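Local atomic coordinates of oxaloacetate acetyl hydrolase (Cryphonectria parasitica, PDB entry 3LYE), a protein that belongs to the phosphoenolpyruvate phosphomutase family and has the beta/alpha architecture of the TIM-barrel clan. Residues Y145-R150 against A186-A192; V164-D170 against A192-E198; A206-V210 against A238-R242. All coordinates share one frame; numbering follows the deposited sequence.

Interaction 1: residues Y145-R150 against A186-A192; sequences YLVRIR and AARDEGA
Arg150 NH2 donates to Glu190 OE2 at 3.0 Å, and the bond is close to straight, with 166° at the hydrogen. The ion pair belongs to a contact between two neighbouring helices on the outside of a TIM barrel, 142-158 and 177-189. Arg150 grips the carboxylate side-on, since its NE also bonds Glu190 OE1 at 3.1 Å, one nitrogen to each oxygen. The two planes nevertheless stand 77° apart, and both nitrogens come in from above the carboxylate plane, so charge attraction probably counts for more here than lone-pair alignment. A bend at chi3 (-67°) turns the guanidinium back along its own helix, where Leu146 O lies over the centre of one face. Its remaining nitrogen, NH1, bonds Ala298 O of the second subunit, which ties the ion pair to the subunit interface.

Beneath the charges the contact is apolar. Leu146 forks over the first turn of the facing segment: CD1 rests on Ala186 CB at 3.9 Å, while CD2 touches both Ala187 N (3.8 Å) and Glu190 CG (3.9 Å). One turn on, Ile149 CG2 packs against Glu190 CB at 3.9 Å and also approaches Ala187 O. Gly191, with positive phi, makes the Schellman motif that follows helix 177-189, and the chain then turns inward, carrying Ala192 CB to the same methyl of Ile149. Ile149 CG1 covers one face of the Tyr145 ring, off centre, and the CE2 of that ring meets Ala187 CB obliquely at 4.3 Å.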
ATOM      1  N   TYR A 145     -10.888 -11.172  26.165  1.00 15.17           N
ATOM      2  CA  TYR A 145     -11.614 -11.370  24.929  1.00 14.20           C
ATOM      3  C   TYR A 145     -12.781 -10.390  24.821  1.00 13.30           C
ATOM      4  O   TYR A 145     -13.022  -9.808  23.771  1.00 12.93           O
ATOM      5  CB  TYR A 145     -12.143 -12.778  24.869  1.00 14.30           C
ATOM      6  CG  TYR A 145     -13.072 -13.100  23.750  1.00 14.10           C
ATOM      7  CD1 TYR A 145     -12.707 -12.858  22.428  1.00 14.69           C
ATOM      8  CD2 TYR A 145     -14.281 -13.735  23.987  1.00 15.76           C
ATOM      9  CE1 TYR A 145     -13.540 -13.217  21.393  1.00 15.50           C
ATOM     10  CE2 TYR A 145     -15.099 -14.116  22.953  1.00 17.39           C
ATOM     11  CZ  TYR A 145     -14.731 -13.855  21.663  1.00 16.68           C
ATOM     12  OH  TYR A 145     -15.566 -14.257  20.663  1.00 20.62           O
ATOM     13  N   LEU A 146     -13.493 -10.184  25.920  1.00 13.58           N
ATOM     14  CA  LEU A 146     -14.630  -9.274  25.934  1.00 12.66           C
ATOM     15  C   LEU A 146     -14.196  -7.838  25.679  1.00 12.49           C
ATOM     16  O   LEU A 146     -14.993  -7.070  25.150  1.00 12.60           O
ATOM     17  CB  LEU A 146     -15.479  -9.437  27.171  1.00 12.95           C
ATOM     18  CG  LEU A 146     -16.085 -10.818  27.310  1.00 16.68           C
ATOM     19  CD1 LEU A 146     -16.769 -10.950  28.666  1.00 18.08           C
ATOM     20  CD2 LEU A 146     -17.037 -11.109  26.188  1.00 17.18           C
ATOM     21  N   VAL A 147     -12.965  -7.482  26.034  1.00 12.48           N
ATOM     22  CA  VAL A 147     -12.437  -6.144  25.749  1.00 12.23           C
ATOM     23  C   VAL A 147     -12.451  -6.000  24.200  1.00 12.47           C
ATOM     24  O   VAL A 147     -12.820  -4.955  23.664  1.00 13.07           O
ATOM     25  CB  VAL A 147     -11.005  -5.954  26.300  1.00 14.62           C
ATOM     26  CG1 VAL A 147     -10.376  -4.713  25.713  1.00 14.22           C
ATOM     27  CG2 VAL A 147     -11.044  -5.840  27.795  1.00 15.28           C
ATOM     28  N   ARG A 148     -12.016  -7.041  23.489  1.00 11.43           N
ATOM     29  CA  ARG A 148     -12.007  -6.996  22.026  1.00 12.20           C
ATOM     30  C   ARG A 148     -13.431  -6.878  21.485  1.00 11.00           C
ATOM     31  O   ARG A 148     -13.725  -6.015  20.633  1.00 11.02           O
ATOM     32  CB  ARG A 148     -11.255  -8.237  21.433  1.00 12.67           C
ATOM     33  CG  ARG A 148      -9.848  -8.363  22.129  1.00 16.65           C
ATOM     34  CD  ARG A 148      -8.535  -8.803  21.513  1.00 26.01           C
ATOM     35  NE  ARG A 148      -8.519 -10.195  21.399  1.00 22.92           N
ATOM     36  CZ  ARG A 148      -7.522 -11.109  21.340  1.00 18.54           C
ATOM     37  NH1 ARG A 148      -6.221 -10.990  21.719  1.00 18.47           N
ATOM     38  NH2 ARG A 148      -7.970 -12.290  21.018  1.00 17.78           N
ATOM     39  N   ILE A 149     -14.343  -7.701  21.987  1.00 10.94           N
ATOM     40  CA  ILE A 149     -15.703  -7.659  21.495  1.00 10.34           C
ATOM     41  C   ILE A 149     -16.325  -6.278  21.763  1.00 10.03           C
ATOM     42  O   ILE A 149     -16.953  -5.690  20.888  1.00 10.26           O
ATOM     43  CB  ILE A 149     -16.560  -8.773  22.108  1.00 10.89           C
ATOM     44  CG1 ILE A 149     -16.003 -10.168  21.768  1.00 11.69           C
ATOM     45  CG2 ILE A 149     -17.984  -8.656  21.642  1.00 11.25           C
ATOM     46  CD1 ILE A 149     -15.994 -10.487  20.304  1.00 12.97           C
ATOM     47  N   ARG A 150     -16.132  -5.765  22.965  1.00 10.41           N
ATOM     48  CA  ARG A 150     -16.671  -4.473  23.355  1.00 11.35           C
ATOM     49  C   ARG A 150     -16.199  -3.365  22.444  1.00 11.63           C
ATOM     50  O   ARG A 150     -16.979  -2.506  22.041  1.00 11.44           O
ATOM     51  CB  ARG A 150     -16.218  -4.177  24.812  1.00 14.04           C
ATOM     52  CG  ARG A 150     -16.957  -3.202  25.619  1.00 19.82           C
ATOM     53  CD  ARG A 150     -16.546  -3.283  27.106  1.00 17.40           C
ATOM     54  NE  ARG A 150     -16.946  -4.536  27.744  1.00 17.79           N
ATOM     55  CZ  ARG A 150     -16.133  -5.377  28.380  1.00 17.41           C
ATOM     56  NH1 ARG A 150     -14.844  -5.142  28.503  1.00 15.93           N
ATOM     57  NH2 ARG A 150     -16.627  -6.480  28.907  1.00 19.88           N
ATOM     58  N   ALA A 186     -21.347 -14.642  26.685  1.00 15.26           N
ATOM     59  CA  ALA A 186     -20.836 -13.361  27.154  1.00 14.36           C
ATOM     60  C   ALA A 186     -20.669 -12.409  25.967  1.00 13.35           C
ATOM     61  O   ALA A 186     -20.991 -11.227  26.061  1.00 14.95           O
ATOM     62  CB  ALA A 186     -19.545 -13.526  27.912  1.00 16.15           C
ATOM     63  N   ALA A 187     -20.164 -12.915  24.853  1.00 12.67           N
ATOM     64  CA  ALA A 187     -19.979 -12.087  23.653  1.00 12.00           C
ATOM     65  C   ALA A 187     -21.301 -11.578  23.109  1.00 11.53           C
ATOM     66  O   ALA A 187     -21.412 -10.435  22.685  1.00 12.40           O
ATOM     67  CB  ALA A 187     -19.219 -12.844  22.580  1.00 11.38           C
ATOM     68  N   ARG A 188     -22.306 -12.437  23.122  1.00 13.05           N
ATOM     69  CA  ARG A 188     -23.641 -12.067  22.698  1.00 13.51           C
ATOM     70  C   ARG A 188     -24.125 -10.880  23.594  1.00 12.51           C
ATOM     71  O   ARG A 188     -24.663  -9.884  23.093  1.00 13.41           O
ATOM     72  CB  ARG A 188     -24.580 -13.257  22.906  1.00 14.62           C
ATOM     73  CG  ARG A 188     -26.071 -13.001  22.624  1.00 15.17           C
ATOM     74  CD  ARG A 188     -26.904 -14.128  23.257  1.00 21.20           C
ATOM     75  NE  ARG A 188     -26.711 -14.015  24.708  1.00 25.70           N
ATOM     76  CZ  ARG A 188     -26.844 -14.977  25.623  1.00 28.28           C
ATOM     77  NH1 ARG A 188     -26.593 -14.663  26.888  1.00 31.56           N
ATOM     78  NH2 ARG A 188     -27.210 -16.229  25.316  1.00 27.03           N
ATOM     79  N   ASP A 189     -23.922 -10.980  24.911  1.00 12.92           N
ATOM     80  CA  ASP A 189     -24.367  -9.919  25.816  1.00 13.23           C
ATOM     81  C   ASP A 189     -23.660  -8.616  25.527  1.00 12.72           C
ATOM     82  O   ASP A 189     -24.232  -7.532  25.715  1.00 13.03           O
ATOM     83  CB  ASP A 189     -24.217 -10.329  27.261  1.00 16.51           C
ATOM     84  CG  ASP A 189     -25.262 -11.312  27.682  1.00 21.94           C
ATOM     85  OD1 ASP A 189     -26.193 -11.677  26.894  1.00 22.44           O
ATOM     86  OD2 ASP A 189     -25.130 -11.728  28.847  1.00 26.53           O
ATOM     87  N   GLU A 190     -22.419  -8.698  25.072  1.00 12.20           N
ATOM     88  CA  GLU A 190     -21.648  -7.500  24.740  1.00 11.49           C
ATOM     89  C   GLU A 190     -22.046  -6.892  23.389  1.00 11.41           C
ATOM     90  O   GLU A 190     -21.566  -5.801  23.055  1.00 11.83           O
ATOM     91  CB  GLU A 190     -20.143  -7.737  24.794  1.00 13.97           C
ATOM     92  CG  GLU A 190     -19.590  -8.139  26.118  1.00 18.14           C
ATOM     93  CD  GLU A 190     -19.553  -7.035  27.146  1.00 18.66           C
ATOM     94  OE1 GLU A 190     -19.594  -5.839  26.779  1.00 18.65           O
ATOM     95  OE2 GLU A 190     -19.427  -7.381  28.334  1.00 23.10           O
ATOM     96  N   GLY A 191     -22.858  -7.601  22.609  1.00 10.80           N
ATOM     97  CA  GLY A 191     -23.334  -7.101  21.336  1.00 10.65           C
ATOM     98  C   GLY A 191     -22.958  -7.850  20.071  1.00 10.45           C
ATOM     99  O   GLY A 191     -23.318  -7.400  18.999  1.00 11.20           O
ATOM    100  N   ALA A 192     -22.247  -8.961  20.168  1.00  9.96           N
ATOM    101  CA  ALA A 192     -21.925  -9.707  18.979  1.00 10.14           C
ATOM    102  C   ALA A 192     -23.239 -10.206  18.370  1.00  9.92           C
ATOM    103  O   ALA A 192     -24.194 -10.564  19.073  1.00 12.42           O
ATOM    104  CB  ALA A 192     -20.975 -10.819  19.283  1.00 10.72           C
TER

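Interaction 2: residues V164-D170 against A192-E198; sequences VLIARTD and ADVGLLE
The guanidinium of Arg168 has Glu198 over one face and Asp170 at its edge. The Glu198 carboxylate is stacked on it, planes 16° apart, and with OE1 3.8 Å from NH1 the ion pair is long and purely electrostatic; a water bridges the same two atoms, weakly at the arginine. Asp170 is held differently, side-on: NE bonds OD2, and NH2 reaches the syn lone pair of OD1 at 2.9 Å. An extended chain carries the guanidinium out past Leu196, whose CD2 lies 3.9 Å from Arg168 CD. Lys137 shares Asp170, and Asn221 binds Glu198 OE1.

The backbones themselves form a parallel ladder. Val194 O receives Ala167 N at 2.8 Å, and Thr169 N bonds Leu196 O at 2.9 Å. At the start of the ladder Leu165 O accepts both Asp193 N and Val194 N, while Asp193 OD1 takes Leu165 N on its anti lone pair at 2.9 Å and pairs with Lys156. Ile166, Val194 and Leu196 pack on one face; Ala167, on the other, meets Ala192 CB from the loop before the strand. Two adjacent parallel strands joined through helix 177-189, with charged residues at their C-terminal ends, make a beta-alpha-beta unit characteristic of the TIM barrel.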
ATOM      1  N   VAL A 164     -22.062  -6.966  10.640  1.00  9.07           N
ATOM      2  CA  VAL A 164     -22.344  -8.178  11.399  1.00  9.16           C
ATOM      3  C   VAL A 164     -21.069  -8.672  12.069  1.00  9.16           C
ATOM      4  O   VAL A 164     -20.132  -9.136  11.389  1.00 10.11           O
ATOM      5  CB  VAL A 164     -22.922  -9.237  10.460  1.00  9.51           C
ATOM      6  CG1 VAL A 164     -23.109 -10.578  11.168  1.00 10.30           C
ATOM      7  CG2 VAL A 164     -24.226  -8.727   9.864  1.00 10.33           C
ATOM      8  N   LEU A 165     -21.029  -8.550  13.393  1.00  8.90           N
ATOM      9  CA  LEU A 165     -19.886  -8.968  14.149  1.00  8.54           C
ATOM     10  C   LEU A 165     -20.068 -10.392  14.621  1.00 10.01           C
ATOM     11  O   LEU A 165     -21.033 -10.703  15.328  1.00 10.71           O
ATOM     12  CB  LEU A 165     -19.653  -8.038  15.349  1.00 10.12           C
ATOM     13  CG  LEU A 165     -18.390  -8.440  16.156  1.00 12.84           C
ATOM     14  CD1 LEU A 165     -17.086  -8.125  15.367  1.00 12.44           C
ATOM     15  CD2 LEU A 165     -18.402  -7.753  17.494  1.00 14.80           C
ATOM     16  N   ILE A 166     -19.152 -11.258  14.216  1.00  8.79           N
ATOM     17  CA  ILE A 166     -19.147 -12.653  14.579  1.00  8.94           C
ATOM     18  C   ILE A 166     -18.096 -12.869  15.629  1.00  9.51           C
ATOM     19  O   ILE A 166     -16.910 -12.570  15.436  1.00 10.70           O
ATOM     20  CB  ILE A 166     -18.835 -13.544  13.351  1.00  9.70           C
ATOM     21  CG1 ILE A 166     -19.881 -13.355  12.255  1.00  9.96           C
ATOM     22  CG2 ILE A 166     -18.680 -15.029  13.766  1.00 11.62           C
ATOM     23  CD1 ILE A 166     -19.261 -13.262  10.836  1.00 11.00           C
ATOM     24  N   ALA A 167     -18.543 -13.361  16.786  1.00 10.07           N
ATOM     25  CA  ALA A 167     -17.664 -13.657  17.898  1.00 10.91           C
ATOM     26  C   ALA A 167     -17.171 -15.078  17.761  1.00 11.33           C
ATOM     27  O   ALA A 167     -17.951 -16.013  17.881  1.00 12.66           O
ATOM     28  CB  ALA A 167     -18.384 -13.486  19.242  1.00 10.71           C
ATOM     29  N   ARG A 168     -15.880 -15.226  17.532  1.00 12.07           N
ATOM     30  CA  ARG A 168     -15.252 -16.539  17.395  1.00 13.43           C
ATOM     31  C   ARG A 168     -14.480 -16.917  18.652  1.00 13.67           C
ATOM     32  O   ARG A 168     -13.801 -16.073  19.236  1.00 14.98           O
ATOM     33  CB  ARG A 168     -14.249 -16.516  16.224  1.00 12.18           C
ATOM     34  CG  ARG A 168     -13.295 -17.714  16.185  1.00 13.72           C
ATOM     35  CD  ARG A 168     -12.502 -17.726  14.911  1.00 14.57           C
ATOM     36  NE  ARG A 168     -11.319 -18.547  15.067  1.00 15.95           N
ATOM     37  CZ  ARG A 168     -10.538 -18.918  14.064  1.00 17.67           C
ATOM     38  NH1 ARG A 168     -10.848 -18.588  12.822  1.00 18.84           N
ATOM     39  NH2 ARG A 168      -9.455 -19.641  14.298  1.00 20.18           N
ATOM     40  N   THR A 169     -14.609 -18.183  19.052  1.00 14.33           N
ATOM     41  CA  THR A 169     -13.877 -18.690  20.186  1.00 15.46           C
ATOM     42  C   THR A 169     -13.110 -19.915  19.703  1.00 17.34           C
ATOM     43  O   THR A 169     -13.652 -20.826  19.069  1.00 19.29           O
ATOM     44  CB  THR A 169     -14.689 -19.023  21.463  1.00 16.76           C
ATOM     45  OG1 THR A 169     -13.792 -19.537  22.457  1.00 18.63           O
ATOM     46  CG2 THR A 169     -15.752 -20.016  21.234  1.00 16.20           C
ATOM     47  N   ASP A 170     -11.841 -19.901  20.054  1.00 18.19           N
ATOM     48  CA  ASP A 170     -10.900 -20.958  19.746  1.00 17.91           C
ATOM     49  C   ASP A 170     -10.566 -21.711  21.037  1.00 19.34           C
ATOM     50  O   ASP A 170      -9.580 -22.430  21.089  1.00 22.61           O
ATOM     51  CB  ASP A 170      -9.620 -20.331  19.220  1.00 17.87           C
ATOM     52  CG  ASP A 170      -9.741 -19.911  17.785  1.00 21.97           C
ATOM     53  OD1 ASP A 170      -9.758 -20.810  16.933  1.00 23.84           O
ATOM     54  OD2 ASP A 170      -9.821 -18.702  17.509  1.00 21.46           O
ATOM     55  N   ALA A 192     -22.247  -8.961  20.168  1.00  9.96           N
ATOM     56  CA  ALA A 192     -21.925  -9.707  18.979  1.00 10.14           C
ATOM     57  C   ALA A 192     -23.239 -10.206  18.370  1.00  9.92           C
ATOM     58  O   ALA A 192     -24.194 -10.564  19.073  1.00 12.42           O
ATOM     59  CB  ALA A 192     -20.975 -10.819  19.283  1.00 10.72           C
ATOM     60  N   ASP A 193     -23.260 -10.271  17.042  1.00 10.74           N
ATOM     61  CA  ASP A 193     -24.422 -10.685  16.295  1.00 11.21           C
ATOM     62  C   ASP A 193     -24.567 -12.161  15.976  1.00 10.74           C
ATOM     63  O   ASP A 193     -25.679 -12.644  15.794  1.00 12.87           O
ATOM     64  CB  ASP A 193     -24.413  -9.934  14.955  1.00 11.08           C
ATOM     65  CG  ASP A 193     -24.433  -8.429  15.127  1.00 12.00           C
ATOM     66  OD1 ASP A 193     -23.434  -7.744  14.801  1.00 11.93           O
ATOM     67  OD2 ASP A 193     -25.491  -7.910  15.549  1.00 15.80           O
ATOM     68  N   VAL A 194     -23.437 -12.848  15.896  1.00 10.90           N
ATOM     69  CA  VAL A 194     -23.373 -14.246  15.567  1.00 11.12           C
ATOM     70  C   VAL A 194     -22.220 -14.867  16.313  1.00 12.64           C
ATOM     71  O   VAL A 194     -21.219 -14.203  16.571  1.00 12.02           O
ATOM     72  CB  VAL A 194     -23.049 -14.385  14.034  1.00 11.41           C
ATOM     73  CG1 VAL A 194     -22.938 -15.836  13.587  1.00 12.59           C
ATOM     74  CG2 VAL A 194     -24.068 -13.607  13.177  1.00 11.23           C
ATOM     75  N   GLY A 195     -22.327 -16.146  16.641  1.00 12.89           N
ATOM     76  CA  GLY A 195     -21.254 -16.824  17.320  1.00 12.89           C
ATOM     77  C   GLY A 195     -20.607 -17.877  16.412  1.00 14.04           C
ATOM     78  O   GLY A 195     -21.230 -18.396  15.480  1.00 14.94           O
ATOM     79  N   LEU A 196     -19.331 -18.132  16.653  1.00 13.47           N
ATOM     80  CA  LEU A 196     -18.557 -19.113  15.904  1.00 12.72           C
ATOM     81  C   LEU A 196     -17.693 -19.900  16.886  1.00 14.18           C
ATOM     82  O   LEU A 196     -16.782 -19.365  17.504  1.00 14.74           O
ATOM     83  CB  LEU A 196     -17.675 -18.430  14.847  1.00 12.86           C
ATOM     84  CG  LEU A 196     -16.501 -19.210  14.233  1.00 16.82           C
ATOM     85  CD1 LEU A 196     -16.885 -20.586  13.796  1.00 18.22           C
ATOM     86  CD2 LEU A 196     -15.914 -18.380  13.077  1.00 16.59           C
ATOM     87  N   LEU A 197     -18.055 -21.166  17.077  1.00 16.00           N
ATOM     88  CA  LEU A 197     -17.315 -22.078  17.930  1.00 16.99           C
ATOM     89  C   LEU A 197     -16.440 -22.787  16.870  1.00 17.15           C
ATOM     90  O   LEU A 197     -16.930 -23.565  16.060  1.00 19.02           O
ATOM     91  CB  LEU A 197     -18.254 -23.014  18.687  1.00 18.16           C
ATOM     92  CG  LEU A 197     -17.622 -23.749  19.873  1.00 21.98           C
ATOM     93  CD1 LEU A 197     -18.669 -24.375  20.768  1.00 21.06           C
ATOM     94  CD2 LEU A 197     -16.625 -24.804  19.404  1.00 21.64           C
ATOM     95  N   GLU A 198     -15.158 -22.487  16.889  1.00 15.69           N
ATOM     96  CA  GLU A 198     -14.187 -23.051  15.919  1.00 18.34           C
ATOM     97  C   GLU A 198     -13.685 -24.426  16.250  1.00 21.49           C
ATOM     98  O   GLU A 198     -13.408 -24.759  17.386  1.00 23.47           O
ATOM     99  CB  GLU A 198     -12.957 -22.137  15.867  1.00 18.86           C
ATOM    100  CG  GLU A 198     -11.815 -22.516  14.912  1.00 19.86           C
ATOM    101  CD  GLU A 198     -12.202 -22.433  13.448  1.00 25.47           C
ATOM    102  OE1 GLU A 198     -13.122 -21.657  13.115  1.00 25.34           O
ATOM    103  OE2 GLU A 198     -11.570 -23.144  12.636  1.00 28.75           O
TER
HETATM  104  O   HOH W   1     -13.168 -19.007  11.402  1.00 42.75           O
HETATM  105  O   HOH W   2     -12.986 -23.508  19.716  1.00 24.38           O

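Interaction 3: residues A206-V210 against A238-R242; sequences AAAAV and AMGFR
The aromatic interaction is a CH-pi contact: Val210 CG2 sits over the face of the Phe241 ring, 3.5 Å from its centroid and only 8° off the ring normal. It lies at nearly equal distances from all six ring carbons, with CZ at 3.6 Å. The other branch of the valine serves a different surface. Val210 CG1, placed anti to the backbone N (chi1 170°), runs up against the backbone of the opposite segment and touches Met239 O at 3.4 Å.

Purely apolar contacts fall one turn earlier on the helix. Ala206 CB meets the ring at its edge, in plane, 3.9 Å from Phe241 CE2, and it also touches Met239 SD at 3.8 Å. The sulfur likewise lies in the ring plane, so methyl and thioether together line that edge while Val210 covers a face. Ala207 CB rests against the CG of Met239, farther back along the same side chain.

These side chains join helix 203-213 to the end of helix 233-239, two helices of the TIM barrel that pack near strand 219-223; Met239 and Phe241 both reach Leu220 of that strand. Helix 233-239 stops in a Schellman motif at Gly240, whose positive phi (103°) turns the chain toward strand 243-247 and brings the Phe241 ring beside Val210.

Polar contact across the segments is made through water. One molecule donates to Ala207 O at 2.6 Å and to Met239 O at 2.8 Å, bridging a carbonyl within one helix and a carbonyl at the end of the other.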
ATOM      1  N   ALA A 206     -21.508 -30.092  17.227  1.00 29.63           N
ATOM      2  CA  ALA A 206     -21.912 -28.920  16.449  1.00 27.49           C
ATOM      3  C   ALA A 206     -23.401 -28.617  16.659  1.00 29.54           C
ATOM      4  O   ALA A 206     -23.770 -27.467  16.908  1.00 29.77           O
ATOM      5  CB  ALA A 206     -21.624 -29.128  14.959  1.00 26.29           C
ATOM      6  N   ALA A 207     -24.243 -29.650  16.607  1.00 28.77           N
ATOM      7  CA  ALA A 207     -25.680 -29.454  16.780  1.00 29.70           C
ATOM      8  C   ALA A 207     -26.036 -28.980  18.179  1.00 31.59           C
ATOM      9  O   ALA A 207     -27.000 -28.221  18.374  1.00 32.41           O
ATOM     10  CB  ALA A 207     -26.437 -30.735  16.463  1.00 29.25           C
ATOM     11  N   ALA A 208     -25.237 -29.414  19.149  1.00 31.58           N
ATOM     12  CA  ALA A 208     -25.461 -29.047  20.540  1.00 29.48           C
ATOM     13  C   ALA A 208     -25.114 -27.598  20.792  1.00 28.67           C
ATOM     14  O   ALA A 208     -25.785 -26.932  21.582  1.00 30.81           O
ATOM     15  CB  ALA A 208     -24.660 -29.946  21.456  1.00 30.31           C
ATOM     16  N   ALA A 209     -24.069 -27.098  20.149  1.00 26.98           N
ATOM     17  CA  ALA A 209     -23.699 -25.703  20.356  1.00 26.38           C
ATOM     18  C   ALA A 209     -24.831 -24.829  19.817  1.00 26.51           C
ATOM     19  O   ALA A 209     -25.199 -23.818  20.418  1.00 27.77           O
ATOM     20  CB  ALA A 209     -22.404 -25.376  19.647  1.00 26.19           C
ATOM     21  N   VAL A 210     -25.378 -25.215  18.668  1.00 26.22           N
ATOM     22  CA  VAL A 210     -26.467 -24.452  18.081  1.00 25.92           C
ATOM     23  C   VAL A 210     -27.651 -24.412  19.068  1.00 27.36           C
ATOM     24  O   VAL A 210     -28.255 -23.362  19.301  1.00 28.00           O
ATOM     25  CB  VAL A 210     -26.935 -25.043  16.744  1.00 25.66           C
ATOM     26  CG1 VAL A 210     -28.218 -24.346  16.318  1.00 24.14           C
ATOM     27  CG2 VAL A 210     -25.856 -24.905  15.661  1.00 25.02           C
ATOM     28  N   ALA A 238     -29.819 -28.346   8.612  1.00 28.93           N
ATOM     29  CA  ALA A 238     -30.700 -29.091   9.505  1.00 29.38           C
ATOM     30  C   ALA A 238     -30.293 -28.934  10.988  1.00 32.21           C
ATOM     31  O   ALA A 238     -31.154 -28.941  11.882  1.00 34.89           O
ATOM     32  CB  ALA A 238     -30.756 -30.547   9.080  1.00 29.68           C
ATOM     33  N   MET A 239     -28.987 -28.763  11.229  1.00 31.75           N
ATOM     34  CA  MET A 239     -28.437 -28.579  12.588  1.00 29.39           C
ATOM     35  C   MET A 239     -28.869 -27.217  13.144  1.00 28.99           C
ATOM     36  O   MET A 239     -28.805 -26.996  14.352  1.00 29.41           O
ATOM     37  CB  MET A 239     -26.892 -28.569  12.573  1.00 30.70           C
ATOM     38  CG  MET A 239     -26.231 -29.958  12.563  1.00 34.21           C
ATOM     39  SD  MET A 239     -24.413 -29.875  12.520  1.00 40.20           S
ATOM     40  CE  MET A 239     -24.032 -28.864  11.107  1.00 41.62           C
ATOM     41  N   GLY A 240     -29.246 -26.291  12.259  1.00 27.79           N
ATOM     42  CA  GLY A 240     -29.683 -24.959  12.655  1.00 24.23           C
ATOM     43  C   GLY A 240     -28.718 -23.795  12.476  1.00 22.86           C
ATOM     44  O   GLY A 240     -29.010 -22.695  12.922  1.00 24.00           O
ATOM     45  N   PHE A 241     -27.563 -24.040  11.887  1.00 20.20           N
ATOM     46  CA  PHE A 241     -26.596 -22.976  11.664  1.00 18.69           C
ATOM     47  C   PHE A 241     -27.208 -21.953  10.712  1.00 17.27           C
ATOM     48  O   PHE A 241     -28.029 -22.305   9.875  1.00 20.38           O
ATOM     49  CB  PHE A 241     -25.300 -23.552  11.066  1.00 18.12           C
ATOM     50  CG  PHE A 241     -24.413 -24.243  12.075  1.00 19.08           C
ATOM     51  CD1 PHE A 241     -23.606 -23.504  12.917  1.00 17.84           C
ATOM     52  CD2 PHE A 241     -24.387 -25.621  12.171  1.00 20.06           C
ATOM     53  CE1 PHE A 241     -22.826 -24.112  13.860  1.00 19.69           C
ATOM     54  CE2 PHE A 241     -23.579 -26.247  13.098  1.00 21.15           C
ATOM     55  CZ  PHE A 241     -22.801 -25.495  13.938  1.00 20.55           C
ATOM     56  N   ARG A 242     -26.797 -20.688  10.818  1.00 16.98           N
ATOM     57  CA  ARG A 242     -27.323 -19.644   9.931  1.00 15.49           C
ATOM     58  C   ARG A 242     -26.322 -19.214   8.867  1.00 16.74           C
ATOM     59  O   ARG A 242     -26.722 -18.660   7.867  1.00 17.26           O
ATOM     60  CB  ARG A 242     -27.824 -18.431  10.710  1.00 16.73           C
ATOM     61  CG  ARG A 242     -29.093 -18.745  11.492  1.00 17.84           C
ATOM     62  CD  ARG A 242     -30.275 -19.264  10.622  1.00 18.26           C
ATOM     63  NE  ARG A 242     -30.389 -18.541   9.383  1.00 18.18           N
ATOM     64  CZ  ARG A 242     -30.694 -17.254   9.255  1.00 18.02           C
ATOM     65  NH1 ARG A 242     -31.016 -16.536  10.331  1.00 18.47           N
ATOM     66  NH2 ARG A 242     -30.656 -16.683   8.041  1.00 18.53           N
TER
HETATM   67  O   HOH W   3     -29.191 -28.021  16.902  1.00 37.86           O

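Overall arrangement
Interaction 2 lies in the sheet, and interactions 1 and 3 join helices that cover it. Interactions 1 and 2, with centres about 9 Å apart, share Ala192 and interlock: Tyr145 OH makes a probable hydrogen bond to Arg168 O at 2.9 Å, and Ala187 CB packs on Ala167 CB at 3.5 Å. Interaction 3 lies farther along the chain. It meets interaction 2 where Leu197 CD1 touches Ala209 CB at 4.0 Å, but does not touch interaction 1, whose centre is about 21 Å from its own. Interaction 2 is close to a bound calcium ion, about 5 Å from the Arg168 side chain, whereas Tyr145 of interaction 1 stays about 13 Å from one.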